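Local coordinates for protein SusD homolog (Bacteroides thetaiotaomicron VPI-5482, PDB 3IHV) that probably binds glycans at the outer-membrane surface and hands them to a partner transporter, at residues V305-L310 against K488-W493; L337-A342 against K361-Y366; D355-Q360 against W493-G498; K481-T486 against Y502-Y507. All coordinates share one frame; numbering follows the deposited sequence.

In the fold
All four contacts lie in the C-terminal half of this largely helical chain. Helix 479-493 serves contacts 1 and 4, and its end runs into contact 3. Contact 4 is the buried one: a tyrosine packs with valines, a threonine and an alanine on the N-terminal half of that helix. Contact 1 is partly buried and joins aliphatic and aromatic side chains; it shares Trp493 with contact 3, about 10 Å away between centres, and both reach one sodium ion. Contact 3, the farthest of the four from the centre of the chain, is mostly hydrogen bonding through one glutamine amide. Contact 2, also peripheral, lays a tryptophan on a turn and meets contact 1 where Tyr366 touches His306.

Contact 1: residues V305-L310 against K488-W493; sequences VHTFVL and KELGYW. With NA (sodium ion), chain E.
His306 and Leu310, one turn apart on helix 306-313, both press on the indole of Trp493, the last residue of helix 479-493. Trp493 CG stands anti to the backbone N (chi1 167°), beside the carbonyl carbon. His306 CB sits over the six-membered ring, 4.0 Å from its centroid, in a CH-pi contact. The imidazole follows, with His306 CD2 3.5 Å from Trp493 CZ2 and the planes 33° apart, an oblique meeting. From the same side of the indole Leu310 CD1 comes to 3.4 Å from Trp493 CD1. Thr307 belongs to this tight part too, wedged between Glu489 and Leu490: its CG2 lies 3.6 Å from Glu489 O, and its OG1 3.8 Å from Leu490 CD2. Val305, at the N-cap, adds its CG1 3.9 Å from the same Leu490 CD2. The axes of the two short helical pieces cross at 73°, 10.0 Å apart at closest. An alanine in place of Trp493 would probably open a gap between the helices and leave His306 and Leu310 without the surface they rest on.

Toward solvent the packing thins to Glu489, which is exposed and adds little more than CB. On a side of the helix end that takes no part in the packing, Gly491 O and the longer-bound Tyr492 O hold a sodium ion with Trp494 O and two waters. Trp493 NE1 donates to Pro356 O, so the indole's polar atom is spent elsewhere. The join between the helices therefore rests on shape and apolar surface, while the carbonyls at the helix's C-terminal end are available to a cation.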
# COMPACT_ATOMS: atom_id res chain seq x y z
N VAL A 305 -12.69 -6.94 9.82
CA VAL A 305 -12.97 -8.24 10.41
C VAL A 305 -13.16 -8.06 11.91
O VAL A 305 -12.27 -7.54 12.59
CB VAL A 305 -11.89 -9.25 10.05
CG1 VAL A 305 -12.10 -10.61 10.78
CG2 VAL A 305 -11.84 -9.47 8.49
N HIS A 306 -14.30 -8.48 12.46
CA HIS A 306 -14.58 -8.12 13.86
C HIS A 306 -13.63 -8.72 14.91
O HIS A 306 -13.37 -8.10 15.94
CB HIS A 306 -16.02 -8.33 14.28
CG HIS A 306 -16.39 -7.47 15.43
ND1 HIS A 306 -16.44 -6.10 15.33
CD2 HIS A 306 -16.65 -7.77 16.73
CE1 HIS A 306 -16.77 -5.59 16.50
NE2 HIS A 306 -16.91 -6.58 17.37
N THR A 307 -13.10 -9.92 14.64
CA THR A 307 -12.14 -10.50 15.55
C THR A 307 -10.87 -9.62 15.71
O THR A 307 -10.25 -9.61 16.79
CB THR A 307 -11.82 -11.91 15.15
OG1 THR A 307 -11.63 -11.96 13.74
CG2 THR A 307 -13.02 -12.87 15.53
N PHE A 308 -10.49 -8.90 14.67
CA PHE A 308 -9.40 -7.93 14.76
C PHE A 308 -9.77 -6.84 15.76
O PHE A 308 -8.96 -6.47 16.65
CB PHE A 308 -9.09 -7.36 13.37
CG PHE A 308 -8.00 -6.31 13.34
CD1 PHE A 308 -6.76 -6.55 13.91
CD2 PHE A 308 -8.18 -5.09 12.67
CE1 PHE A 308 -5.76 -5.62 13.85
CE2 PHE A 308 -7.17 -4.17 12.61
CZ PHE A 308 -5.98 -4.43 13.21
N VAL A 309 -10.99 -6.31 15.61
CA VAL A 309 -11.53 -5.33 16.55
C VAL A 309 -11.46 -5.87 17.98
O VAL A 309 -11.00 -5.15 18.88
CB VAL A 309 -12.98 -4.90 16.24
CG1 VAL A 309 -13.53 -3.98 17.37
CG2 VAL A 309 -13.09 -4.26 14.86
N LEU A 310 -11.94 -7.10 18.19
CA LEU A 310 -11.93 -7.65 19.55
C LEU A 310 -10.51 -7.73 20.12
O LEU A 310 -10.30 -7.37 21.30
CB LEU A 310 -12.66 -9.00 19.59
CG LEU A 310 -14.14 -8.94 19.22
CD1 LEU A 310 -14.74 -10.37 19.17
CD2 LEU A 310 -14.99 -8.06 20.15
N LYS A 488 -12.45 -19.66 11.54
CA LYS A 488 -12.76 -20.31 12.83
C LYS A 488 -13.05 -19.31 13.93
O LYS A 488 -14.05 -19.43 14.64
CB LYS A 488 -11.57 -21.14 13.31
CG LYS A 488 -11.20 -22.22 12.39
CD LYS A 488 -10.12 -23.13 12.93
CE LYS A 488 -9.75 -24.19 11.85
NZ LYS A 488 -8.53 -25.02 12.15
N GLU A 489 -12.20 -18.29 14.03
CA GLU A 489 -12.35 -17.30 15.08
C GLU A 489 -13.63 -16.50 14.99
O GLU A 489 -14.27 -16.25 16.01
CB GLU A 489 -11.12 -16.40 15.14
CG GLU A 489 -9.81 -17.13 15.53
CD GLU A 489 -9.73 -17.53 17.01
OE1 GLU A 489 -10.51 -17.02 17.84
OE2 GLU A 489 -8.90 -18.41 17.32
N LEU A 490 -14.04 -16.13 13.79
CA LEU A 490 -15.31 -15.46 13.61
C LEU A 490 -16.42 -16.40 14.00
O LEU A 490 -17.41 -15.96 14.59
CB LEU A 490 -15.48 -14.99 12.15
CG LEU A 490 -14.61 -13.83 11.71
CD1 LEU A 490 -14.57 -13.70 10.15
CD2 LEU A 490 -15.10 -12.53 12.36
N GLY A 491 -16.26 -17.68 13.70
CA GLY A 491 -17.27 -18.67 14.07
C GLY A 491 -17.41 -18.79 15.57
O GLY A 491 -18.52 -18.94 16.07
N TYR A 492 -16.29 -18.73 16.31
CA TYR A 492 -16.36 -18.76 17.77
C TYR A 492 -17.11 -17.49 18.29
O TYR A 492 -17.96 -17.57 19.17
CB TYR A 492 -14.97 -18.84 18.42
CG TYR A 492 -14.07 -20.00 18.00
CD1 TYR A 492 -14.55 -21.27 17.81
CD2 TYR A 492 -12.68 -19.81 17.91
CE1 TYR A 492 -13.70 -22.31 17.45
CE2 TYR A 492 -11.82 -20.85 17.56
CZ TYR A 492 -12.35 -22.09 17.32
OH TYR A 492 -11.49 -23.12 16.97
N TRP A 493 -16.76 -16.33 17.78
CA TRP A 493 -17.43 -15.09 18.16
C TRP A 493 -18.96 -15.04 17.91
O TRP A 493 -19.75 -14.61 18.78
CB TRP A 493 -16.74 -13.95 17.41
CG TRP A 493 -17.49 -12.67 17.46
CD1 TRP A 493 -17.74 -11.92 18.55
CD2 TRP A 493 -18.05 -11.99 16.34
NE1 TRP A 493 -18.43 -10.79 18.19
CE2 TRP A 493 -18.62 -10.81 16.83
CE3 TRP A 493 -18.11 -12.26 14.97
CZ2 TRP A 493 -19.28 -9.90 16.00
CZ3 TRP A 493 -18.76 -11.34 14.13
CH2 TRP A 493 -19.31 -10.17 14.66
NA NA E . -20.04 -19.25 17.95
O HOH W 1 -20.60 -19.60 19.97
O HOH W 2 -18.88 -21.49 18.05

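Contact 2: residues L337-A342 against K361-Y366; sequences LWVAGA and KNKQNY
Asn365 lies over one face of the Trp338 indole, with its CB 3.4 Å from the centroid of the six-membered ring and close to the ring normal, a CH-pi contact. Asn365 CG is anti to its own carbonyl carbon (chi1 -74°), and beyond it ND2 hangs 3.5 Å from Trp338 CZ3. Amide and ring planes are turned 48° against each other, so the amide is tilted against the ring, with ND2 nearest CZ3. The backbone uses the same face: Asn365 O stands 3.3 Å from Trp338 NE1, at an angle too poor for a hydrogen bond, and takes one from Lys303 NZ instead. Tyr366 meets the root of the tryptophan edge-on, its CD1 4.3 Å from Trp338 CB.

Each segment holds a type I beta turn. Residues Leu337 to Ala340 form one leaving strand 335-337, and Lys363 to Tyr366 form another that follows helix 360-363 and leads into strand 367-368; these are the two outer strands of a three-stranded antiparallel sheet. An alanine in place of Trp338 would probably leave Asn365 CB without the ring it covers and open a gap beside the second turn.

At the backbone of the first turn, Asn362 ND2 gives a weak hydrogen bond to Trp338 O, 3.1 Å long and bent to 124°. Val339 and Lys363 cross obliquely, with Val339 CG1 3.7 Å from Lys363 CG and 4.0 Å from CE. The lysine chain runs extended past the valine, and its NZ is hydrogen-bonded to the carbonyls of Lys358, Lys352 and Asp353.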
# COMPACT_ATOMS: atom_id res chain seq x y z
N LEU A 337 -23.86 5.22 15.14
CA LEU A 337 -23.16 3.93 15.28
C LEU A 337 -23.79 2.89 14.37
O LEU A 337 -25.00 2.84 14.23
CB LEU A 337 -23.25 3.41 16.71
CG LEU A 337 -22.50 4.23 17.73
CD1 LEU A 337 -22.93 3.77 19.13
CD2 LEU A 337 -20.95 4.16 17.49
N TRP A 338 -22.96 2.04 13.79
CA TRP A 338 -23.43 0.95 12.94
C TRP A 338 -24.44 0.05 13.65
O TRP A 338 -25.41 -0.40 13.04
CB TRP A 338 -22.23 0.11 12.41
CG TRP A 338 -21.71 0.60 11.12
CD1 TRP A 338 -20.56 1.26 10.89
CD2 TRP A 338 -22.37 0.49 9.86
NE1 TRP A 338 -20.43 1.52 9.55
CE2 TRP A 338 -21.54 1.07 8.91
CE3 TRP A 338 -23.57 -0.09 9.46
CZ2 TRP A 338 -21.88 1.12 7.56
CZ3 TRP A 338 -23.91 -0.05 8.14
CH2 TRP A 338 -23.08 0.57 7.21
N VAL A 339 -24.26 -0.17 14.95
CA VAL A 339 -25.17 -1.04 15.68
C VAL A 339 -26.51 -0.43 16.04
O VAL A 339 -27.39 -1.16 16.48
CB VAL A 339 -24.55 -1.55 16.97
CG1 VAL A 339 -23.28 -2.30 16.63
CG2 VAL A 339 -24.28 -0.37 17.94
N ALA A 340 -26.68 0.88 15.84
CA ALA A 340 -27.94 1.55 16.23
C ALA A 340 -29.07 1.10 15.34
O ALA A 340 -29.02 1.25 14.12
CB ALA A 340 -27.79 3.09 16.19
N GLY A 341 -30.04 0.44 15.96
CA GLY A 341 -31.24 -0.01 15.28
C GLY A 341 -32.30 1.07 15.40
O GLY A 341 -32.10 2.10 16.04
N ALA A 342 -33.42 0.82 14.75
CA ALA A 342 -34.52 1.76 14.73
C ALA A 342 -34.96 2.17 16.14
O ALA A 342 -35.21 3.34 16.38
CB ALA A 342 -35.69 1.16 13.94
N LYS A 361 -24.38 -8.69 13.80
CA LYS A 361 -24.59 -8.55 12.37
C LYS A 361 -24.08 -7.21 11.85
O LYS A 361 -23.34 -7.17 10.90
CB LYS A 361 -26.08 -8.68 12.03
CG LYS A 361 -26.38 -8.67 10.53
CD LYS A 361 -27.84 -8.98 10.27
N ASN A 362 -24.49 -6.12 12.49
CA ASN A 362 -24.13 -4.77 12.06
C ASN A 362 -22.67 -4.43 12.32
O ASN A 362 -22.09 -3.60 11.63
CB ASN A 362 -25.04 -3.72 12.73
CG ASN A 362 -26.49 -3.73 12.17
OD1 ASN A 362 -26.82 -4.51 11.28
ND2 ASN A 362 -27.33 -2.86 12.67
N LYS A 363 -22.08 -5.08 13.32
CA LYS A 363 -20.67 -4.88 13.59
C LYS A 363 -19.79 -5.27 12.39
O LYS A 363 -18.68 -4.73 12.20
CB LYS A 363 -20.24 -5.63 14.85
CG LYS A 363 -20.72 -4.92 16.07
CD LYS A 363 -20.49 -5.70 17.34
CE LYS A 363 -20.83 -4.82 18.55
NZ LYS A 363 -20.75 -5.50 19.88
N GLN A 364 -20.31 -6.17 11.54
CA GLN A 364 -19.57 -6.57 10.36
C GLN A 364 -19.41 -5.45 9.34
O GLN A 364 -18.62 -5.58 8.38
CB GLN A 364 -20.24 -7.80 9.72
CG GLN A 364 -20.32 -9.01 10.66
CD GLN A 364 -21.14 -10.15 10.07
OE1 GLN A 364 -20.61 -11.25 9.86
NE2 GLN A 364 -22.43 -9.89 9.78
N ASN A 365 -20.15 -4.36 9.53
CA ASN A 365 -20.13 -3.23 8.61
C ASN A 365 -19.15 -2.13 9.00
O ASN A 365 -19.04 -1.15 8.25
CB ASN A 365 -21.53 -2.67 8.42
CG ASN A 365 -22.40 -3.56 7.56
OD1 ASN A 365 -21.91 -4.16 6.61
ND2 ASN A 365 -23.70 -3.58 7.84
N TYR A 366 -18.44 -2.25 10.13
CA TYR A 366 -17.39 -1.30 10.49
C TYR A 366 -16.44 -1.15 9.31
O TYR A 366 -16.22 -2.11 8.54
CB TYR A 366 -16.51 -1.79 11.65
CG TYR A 366 -17.06 -1.81 13.07
CD1 TYR A 366 -18.41 -1.64 13.36
CD2 TYR A 366 -16.18 -2.08 14.13
CE1 TYR A 366 -18.87 -1.69 14.67
CE2 TYR A 366 -16.61 -2.14 15.40
CZ TYR A 366 -17.96 -1.97 15.68
OH TYR A 366 -18.40 -2.02 16.97

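Contact 3: residues D355-Q360 against W493-G498; sequences DPTKAQ and WWEGTG. With NA (sodium ion), chain E.
Gln360 reaches into the chain just beyond helix 479-493 and spends its whole amide there. Hydrogen bonds come first. Glu495 N meets Gln360 OE1 at 2.8 Å, nearly straight (172°), in the amide plane and on a lone pair. Gln360 NE2 gives to two carbonyls: Trp493 O at 2.8 Å, approached from above the carbonyl plane, and Pro356 O, within its own segment, at 3.0 Å. Pro356 O takes a second bond from Trp493 NE1 at 2.9 Å, so two donors converge on this one oxygen.

Packing holds the same group from the side. Gln360 CG is anti to the carbonyl carbon (chi1 -63°), and the extended chain slides past Trp493 in the opposite direction, with CG 3.6 Å from Trp493 CZ2. NE2 ends over the indole face away from His306, amide and ring planes 49° apart. Gln360 CB also touches Trp494 CZ3 at 3.8 Å. Farther out, among exposed residues, Thr357 CG2 lies 3.4 Å from Glu495 OE2.

Within the segments, Asp355 OD1 accepts from Thr357 N, closing an Asx turn at the start of a type I beta turn, and from Thr357 OG1 on the same face of its carboxylate. Trp494 O binds the sodium ion at 2.3 Å. With its carbonyl oxygen and both N-H groups engaged, the Gln360 amide can hardly turn, and it ties the loop after helix 346-354 to the chain that carries the metal ligand.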
# COMPACT_ATOMS: atom_id res chain seq x y z
N ASP A 355 -20.39 -4.54 23.87
CA ASP A 355 -20.57 -5.94 24.26
C ASP A 355 -20.39 -6.84 23.05
O ASP A 355 -21.15 -6.77 22.11
CB ASP A 355 -21.97 -6.10 24.83
CG ASP A 355 -22.23 -7.49 25.41
OD1 ASP A 355 -21.56 -8.45 25.00
OD2 ASP A 355 -23.11 -7.60 26.28
N PRO A 356 -19.38 -7.74 23.08
CA PRO A 356 -19.12 -8.56 21.90
C PRO A 356 -20.23 -9.49 21.48
O PRO A 356 -20.23 -9.90 20.32
CB PRO A 356 -17.87 -9.37 22.29
CG PRO A 356 -17.76 -9.26 23.74
CD PRO A 356 -18.40 -7.98 24.15
N THR A 357 -21.17 -9.79 22.37
CA THR A 357 -22.24 -10.71 22.06
C THR A 357 -23.44 -9.98 21.42
O THR A 357 -24.39 -10.63 21.00
CB THR A 357 -22.73 -11.45 23.35
OG1 THR A 357 -23.32 -10.53 24.27
CG2 THR A 357 -21.55 -12.17 24.04
N LYS A 358 -23.42 -8.64 21.41
CA LYS A 358 -24.53 -7.85 20.89
C LYS A 358 -24.30 -7.24 19.50
O LYS A 358 -23.17 -6.89 19.13
CB LYS A 358 -24.86 -6.72 21.90
CG LYS A 358 -25.25 -7.22 23.32
N ALA A 359 -25.39 -7.10 18.77
CA ALA A 359 -25.44 -6.42 17.47
C ALA A 359 -24.35 -6.89 16.54
O ALA A 359 -23.75 -6.10 15.81
CB ALA A 359 -25.33 -4.89 17.67
N GLN A 360 -24.09 -8.20 16.56
CA GLN A 360 -23.01 -8.76 15.79
C GLN A 360 -23.17 -8.59 14.29
O GLN A 360 -22.20 -8.36 13.61
CB GLN A 360 -22.86 -10.24 16.13
CG GLN A 360 -22.48 -10.51 17.59
CD GLN A 360 -22.19 -11.98 17.85
OE1 GLN A 360 -22.86 -12.84 17.31
NE2 GLN A 360 -21.22 -12.26 18.70
N TRP A 493 -16.76 -16.33 17.78
CA TRP A 493 -17.43 -15.09 18.16
C TRP A 493 -18.96 -15.04 17.91
O TRP A 493 -19.75 -14.61 18.78
CB TRP A 493 -16.74 -13.95 17.41
CG TRP A 493 -17.49 -12.67 17.46
CD1 TRP A 493 -17.74 -11.92 18.55
CD2 TRP A 493 -18.05 -11.99 16.34
NE1 TRP A 493 -18.43 -10.79 18.19
CE2 TRP A 493 -18.62 -10.81 16.83
CE3 TRP A 493 -18.11 -12.26 14.97
CZ2 TRP A 493 -19.28 -9.90 16.00
CZ3 TRP A 493 -18.76 -11.34 14.13
CH2 TRP A 493 -19.31 -10.17 14.66
N TRP A 494 -19.36 -15.50 16.73
CA TRP A 494 -20.75 -15.44 16.28
C TRP A 494 -21.66 -16.26 17.17
O TRP A 494 -21.41 -17.44 17.38
CB TRP A 494 -20.83 -15.98 14.84
CG TRP A 494 -22.07 -15.70 14.11
CD1 TRP A 494 -23.03 -16.60 13.77
CD2 TRP A 494 -22.48 -14.44 13.57
NE1 TRP A 494 -24.02 -15.98 13.07
CE2 TRP A 494 -23.69 -14.65 12.91
CE3 TRP A 494 -21.92 -13.16 13.55
CZ2 TRP A 494 -24.38 -13.62 12.26
CZ3 TRP A 494 -22.59 -12.14 12.90
CH2 TRP A 494 -23.81 -12.37 12.25
N GLU A 495 -22.70 -15.63 17.68
CA GLU A 495 -23.66 -16.34 18.52
C GLU A 495 -25.05 -16.43 17.91
O GLU A 495 -25.93 -17.02 18.49
CB GLU A 495 -23.75 -15.67 19.87
CG GLU A 495 -22.46 -15.74 20.60
CD GLU A 495 -22.56 -15.29 22.02
OE1 GLU A 495 -23.68 -14.95 22.48
OE2 GLU A 495 -21.50 -15.28 22.67
N GLY A 496 -25.26 -15.86 16.73
CA GLY A 496 -26.58 -15.92 16.10
C GLY A 496 -26.73 -17.16 15.24
O GLY A 496 -25.82 -17.98 15.14
N THR A 497 -27.91 -17.30 14.65
CA THR A 497 -28.16 -18.40 13.72
C THR A 497 -27.32 -18.12 12.48
O THR A 497 -26.87 -16.99 12.25
CB THR A 497 -29.65 -18.47 13.33
OG1 THR A 497 -30.03 -17.24 12.70
CG2 THR A 497 -30.53 -18.74 14.55
N GLY A 498 -27.02 -19.15 11.70
CA GLY A 498 -26.25 -18.95 10.50
C GLY A 498 -24.81 -18.70 10.84
O GLY A 498 -24.36 -19.03 11.92
NA NA E . -20.04 -19.25 17.95
O HOH W 1 -20.60 -19.60 19.97
O HOH W 2 -18.88 -21.49 18.05

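Contact 4: residues K481-T486 against Y502-Y507; sequences KTVQAT and YSVATY
Thr486 CG2 sits over one face of the Tyr502 ring, 3.4 Å from CZ, while Val504 CG1 from the tyrosine's own segment covers the opposite face. Between them the phenol is clamped flat. At its edge, near the ring plane, Val483 O comes to 3.3 Å from Tyr502 CE2. The Val483 side chain fills the next place along: its CG1 is 3.6 Å from Ala505 CA and 3.9 Å from Ala505 CB, and also touches Tyr502 CE2 and Val504 CG1.

These side chains join the N-terminal half of helix 479-493 to the chain that returns after it: within the helix-rich SusD-family region, the loop and the single-turn helix 504-507 fold back onto the long helix. Where the packing gives way to polar atoms, water 3 bridges the two segments, accepting from Gln484 NE2 at 2.8 Å and donating to Ala505 O at 2.7 Å.

The next shell fixes how the groups are turned. Thr486 CG2 is anti to the backbone N, and OG1 (chi1 -58°) donates back to Thr482 O at 2.7 Å; that oxygen also takes the helical bond from Thr486 N, from the opposite face of its carbonyl plane. Beyond the threonine, Tyr502 OH is hydrogen-bonded to Thr49 O, and the Tyr502 side chain also touches Leu490 and Ala487 farther along helix 479-493.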
# COMPACT_ATOMS: atom_id res chain seq x y z
N LYS A 481 -3.29 -20.25 5.90
CA LYS A 481 -3.45 -20.57 7.33
C LYS A 481 -4.25 -19.47 8.06
O LYS A 481 -5.10 -19.75 8.89
CB LYS A 481 -2.05 -20.69 7.96
CG LYS A 481 -1.96 -21.02 9.44
CD LYS A 481 -0.48 -20.92 9.94
CE LYS A 481 -0.30 -21.41 11.40
N THR A 482 -3.94 -18.22 7.76
CA THR A 482 -4.60 -17.07 8.43
C THR A 482 -6.05 -16.90 8.02
O THR A 482 -6.92 -16.61 8.85
CB THR A 482 -3.78 -15.79 8.20
OG1 THR A 482 -2.46 -16.03 8.69
CG2 THR A 482 -4.40 -14.56 8.92
N VAL A 483 -6.35 -17.10 6.74
CA VAL A 483 -7.74 -17.02 6.27
C VAL A 483 -8.55 -18.13 6.97
O VAL A 483 -9.64 -17.89 7.49
CB VAL A 483 -7.85 -17.10 4.73
CG1 VAL A 483 -9.34 -17.29 4.25
CG2 VAL A 483 -7.18 -15.88 4.08
N GLN A 484 -7.99 -19.33 7.01
CA GLN A 484 -8.65 -20.46 7.67
C GLN A 484 -8.84 -20.21 9.16
O GLN A 484 -9.91 -20.46 9.70
CB GLN A 484 -7.80 -21.73 7.44
CG GLN A 484 -7.92 -22.23 6.00
CD GLN A 484 -9.23 -22.94 5.76
OE1 GLN A 484 -9.58 -23.88 6.47
NE2 GLN A 484 -9.98 -22.49 4.76
N ALA A 485 -7.84 -19.65 9.80
CA ALA A 485 -7.93 -19.42 11.25
C ALA A 485 -8.92 -18.29 11.54
O ALA A 485 -9.63 -18.33 12.56
CB ALA A 485 -6.56 -19.09 11.83
N THR A 486 -8.94 -17.28 10.67
CA THR A 486 -9.88 -16.18 10.81
C THR A 486 -11.33 -16.68 10.71
O THR A 486 -12.21 -16.27 11.50
CB THR A 486 -9.59 -15.06 9.81
OG1 THR A 486 -8.25 -14.59 10.01
CG2 THR A 486 -10.61 -13.91 10.01
N TYR A 502 -17.72 -14.22 5.91
CA TYR A 502 -16.27 -14.35 5.66
C TYR A 502 -16.12 -15.17 4.38
O TYR A 502 -15.50 -16.24 4.37
CB TYR A 502 -15.50 -14.97 6.85
CG TYR A 502 -14.03 -14.69 6.79
CD1 TYR A 502 -13.56 -13.38 6.79
CD2 TYR A 502 -13.11 -15.71 6.75
CE1 TYR A 502 -12.20 -13.13 6.72
CE2 TYR A 502 -11.79 -15.47 6.67
CZ TYR A 502 -11.31 -14.20 6.66
OH TYR A 502 -9.94 -13.97 6.55
N SER A 503 -16.66 -14.61 3.31
CA SER A 503 -16.74 -15.32 2.03
C SER A 503 -15.39 -15.72 1.47
O SER A 503 -15.24 -16.77 0.86
CB SER A 503 -17.54 -14.48 1.03
OG SER A 503 -17.65 -15.17 -0.20
N VAL A 504 -14.37 -14.91 1.72
CA VAL A 504 -13.01 -15.21 1.27
C VAL A 504 -12.58 -16.62 1.68
O VAL A 504 -11.90 -17.29 0.90
CB VAL A 504 -11.98 -14.12 1.70
CG1 VAL A 504 -11.86 -14.03 3.25
CG2 VAL A 504 -10.62 -14.36 1.06
N ALA A 505 -12.97 -17.11 2.86
CA ALA A 505 -12.59 -18.49 3.26
C ALA A 505 -13.20 -19.59 2.39
O ALA A 505 -12.65 -20.68 2.31
CB ALA A 505 -12.95 -18.78 4.73
N THR A 506 -14.35 -19.36 1.79
CA THR A 506 -14.97 -20.37 0.94
C THR A 506 -14.09 -20.74 -0.26
O THR A 506 -14.01 -21.91 -0.63
CB THR A 506 -16.33 -19.83 0.44
OG1 THR A 506 -17.13 -19.55 1.58
CG2 THR A 506 -17.08 -20.79 -0.51
N TYR A 507 -13.38 -19.76 -0.81
CA TYR A 507 -12.69 -19.95 -2.10
C TYR A 507 -11.17 -19.94 -2.06
O TYR A 507 -10.53 -20.41 -3.00
CB TYR A 507 -13.14 -18.81 -3.01
CG TYR A 507 -14.64 -18.72 -3.17
CD1 TYR A 507 -15.32 -19.60 -4.00
CD2 TYR A 507 -15.38 -17.75 -2.49
CE1 TYR A 507 -16.65 -19.53 -4.14
CE2 TYR A 507 -16.75 -17.65 -2.67
CZ TYR A 507 -17.37 -18.54 -3.50
OH TYR A 507 -18.72 -18.53 -3.69
O HOH W 3 -9.92 -20.79 2.55